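Local coordinates for histidine phosphotransfer protein (Medicago truncatula, PDB 4G78) that probably relays phosphoryl groups from cytokinin sensor histidine kinases to response regulators through a phosphorylatable histidine, as a helical HPt domain protein, at residues N96-F101 with Q118-E123. Residues are numbered along the deposited sequence; the frame is centred on the assembly and turned at random.
Sequences NVCGTF and QQLQQE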
loop_
_atom_site.group_PDB
_atom_site.type_symbol
_atom_site.label_atom_id
_atom_site.label_comp_id
_atom_site.label_asym_id
_atom_site.label_seq_id
_atom_site.Cartn_x
_atom_site.Cartn_y
_atom_site.Cartn_z
ATOM N N ASN A 96 -0.124 -7.423 6.085
ATOM C CA ASN A 96 0.337 -8.395 7.035
ATOM C C ASN A 96 0.860 -7.711 8.276
ATOM O O ASN A 96 0.629 -8.195 9.399
ATOM C CB ASN A 96 1.288 -9.335 6.332
ATOM C CG ASN A 96 0.548 -10.215 5.279
ATOM O OD1 ASN A 96 -0.701 -10.479 5.452
ATOM N ND2 ASN A 96 1.213 -10.659 4.288
ATOM N N VAL A 97 1.474 -6.551 8.187
ATOM C CA VAL A 97 1.851 -5.817 9.411
ATOM C C VAL A 97 0.613 -5.450 10.192
ATOM O O VAL A 97 0.632 -5.473 11.452
ATOM C CB VAL A 97 2.689 -4.538 9.127
ATOM C CG1 VAL A 97 2.934 -3.789 10.382
ATOM C CG2 VAL A 97 4.007 -4.800 8.403
ATOM N N CYS A 98 -0.448 -5.053 9.545
ATOM C CA CYS A 98 -1.643 -4.673 10.281
ATOM C C CYS A 98 -2.131 -5.792 11.154
ATOM O O CYS A 98 -2.679 -5.569 12.234
ATOM C CB CYS A 98 -2.745 -4.249 9.313
ATOM S SG CYS A 98 -2.433 -2.720 8.483
ATOM N N GLY A 99 -1.947 -7.050 10.736
ATOM C CA GLY A 99 -2.428 -8.160 11.511
ATOM C C GLY A 99 -1.613 -8.397 12.763
ATOM O O GLY A 99 -2.077 -9.085 13.688
ATOM N N THR A 100 -0.474 -7.819 12.905
ATOM C CA THR A 100 0.342 -7.994 14.097
ATOM C C THR A 100 -0.091 -7.181 15.295
ATOM O O THR A 100 0.404 -7.463 16.398
ATOM C CB THR A 100 1.788 -7.779 13.793
ATOM O OG1 THR A 100 2.033 -6.354 13.531
ATOM C CG2 THR A 100 2.361 -8.588 12.677
ATOM N N PHE A 101 -0.961 -6.181 15.165
ATOM C CA PHE A 101 -1.285 -5.311 16.262
ATOM C C PHE A 101 -2.189 -5.996 17.250
ATOM O O PHE A 101 -2.073 -5.700 18.470
ATOM C CB PHE A 101 -2.072 -4.076 15.760
ATOM C CG PHE A 101 -1.186 -3.012 15.159
ATOM C CD1 PHE A 101 -0.753 -1.967 15.945
ATOM C CD2 PHE A 101 -0.803 -3.102 13.824
ATOM C CE1 PHE A 101 0.046 -0.949 15.325
ATOM C CE2 PHE A 101 -0.085 -2.094 13.241
ATOM C CZ PHE A 101 0.306 -1.033 13.972
ATOM N N GLN A 118 5.883 1.316 13.801
ATOM C CA GLN A 118 7.077 1.645 13.058
ATOM C C GLN A 118 7.194 0.751 11.785
ATOM O O GLN A 118 7.496 1.297 10.719
ATOM C CB GLN A 118 8.337 1.473 13.912
ATOM C CG GLN A 118 8.520 2.432 15.054
ATOM C CD GLN A 118 9.456 2.010 16.181
ATOM O OE1 GLN A 118 9.826 0.855 16.374
ATOM N NE2 GLN A 118 9.777 3.064 16.903
ATOM N N GLN A 119 6.885 -0.491 11.925
ATOM C CA GLN A 119 6.923 -1.373 10.756
ATOM C C GLN A 119 5.876 -0.949 9.746
ATOM O O GLN A 119 6.122 -1.020 8.537
ATOM C CB GLN A 119 6.717 -2.791 11.182
ATOM C CG GLN A 119 7.884 -3.406 11.872
ATOM C CD GLN A 119 9.117 -3.283 10.915
ATOM O OE1 GLN A 119 9.095 -3.819 9.783
ATOM N NE2 GLN A 119 10.115 -2.483 11.382
ATOM N N LEU A 120 4.701 -0.603 10.222
ATOM C CA LEU A 120 3.613 -0.207 9.335
ATOM C C LEU A 120 3.962 1.041 8.542
ATOM O O LEU A 120 3.761 1.133 7.316
ATOM C CB LEU A 120 2.342 -0.011 10.158
ATOM C CG LEU A 120 1.109 0.401 9.379
ATOM C CD1 LEU A 120 0.783 -0.607 8.294
ATOM C CD2 LEU A 120 -0.074 0.584 10.310
ATOM N N GLN A 121 4.496 2.048 9.235
ATOM C CA GLN A 121 4.887 3.259 8.551
ATOM C C GLN A 121 5.965 2.985 7.501
ATOM O O GLN A 121 5.909 3.528 6.387
ATOM C CB GLN A 121 5.391 4.187 9.665
ATOM C CG GLN A 121 4.588 5.174 10.331
ATOM C CD GLN A 121 5.018 5.712 11.676
ATOM O OE1 GLN A 121 4.217 6.268 12.415
ATOM N NE2 GLN A 121 6.294 5.530 12.021
ATOM N N GLN A 122 6.933 2.142 7.867
ATOM C CA GLN A 122 8.048 1.757 6.964
ATOM C C GLN A 122 7.475 1.078 5.694
ATOM O O GLN A 122 7.849 1.400 4.576
ATOM C CB GLN A 122 9.050 0.813 7.624
ATOM C CG GLN A 122 10.231 0.318 6.761
ATOM C CD GLN A 122 11.550 0.047 7.465
ATOM O OE1 GLN A 122 12.509 0.237 6.721
ATOM N NE2 GLN A 122 11.401 -0.342 8.705
ATOM N N GLU A 123 6.653 0.103 5.932
ATOM C CA GLU A 123 6.081 -0.670 4.845
ATOM C C GLU A 123 5.197 0.178 3.963
ATOM O O GLU A 123 5.205 0.024 2.721
ATOM C CB GLU A 123 5.364 -1.888 5.372
ATOM C CG GLU A 123 6.325 -2.940 5.895
ATOM C CD GLU A 123 7.186 -3.578 4.852
ATOM O OE1 GLU A 123 6.766 -3.654 3.692
ATOM O OE2 GLU A 123 8.340 -3.966 5.166
#
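The ring of Phe101 meets Leu120 obliquely, its CE2 and CZ atoms each 4.0 Å from Leu120 CD2, while Cys98 O lies in the ring plane at the edge. This pair belongs to the helix-bundle core of the HPt domain and illustrates how a short helix, 92-99, and the residues just after it pack on the long helix 110-145 through apolar contacts, with no hydrogen bond between the two segments. The branches of Leu120 divide the work: CG stands anti to the backbone N (chi1 -180°), and a chi2 of 58° sends CD2 to Phe101 and CD1 to Cys98 SG, 3.9 Å away. Leu58 and Met61 of helix 41-66 also touch Leu120, which ties a third helix into the same cluster. Val97 splits its methyls in turn. Val97 CG1 lies against the backbone, 3.6 Å from Leu120 N, and brushes Gln119 CB, whereas CG2 rests on the aliphatic part of Glu123, whose OE1 forms a salt bridge with Arg93 NE. The carbonyl oxygen of Val97 accepts from both Thr100 N and Thr100 OG1, the hydroxyl approaching one lone pair within the plane of the carbonyl, with OG1 2.7 Å from Val97 O.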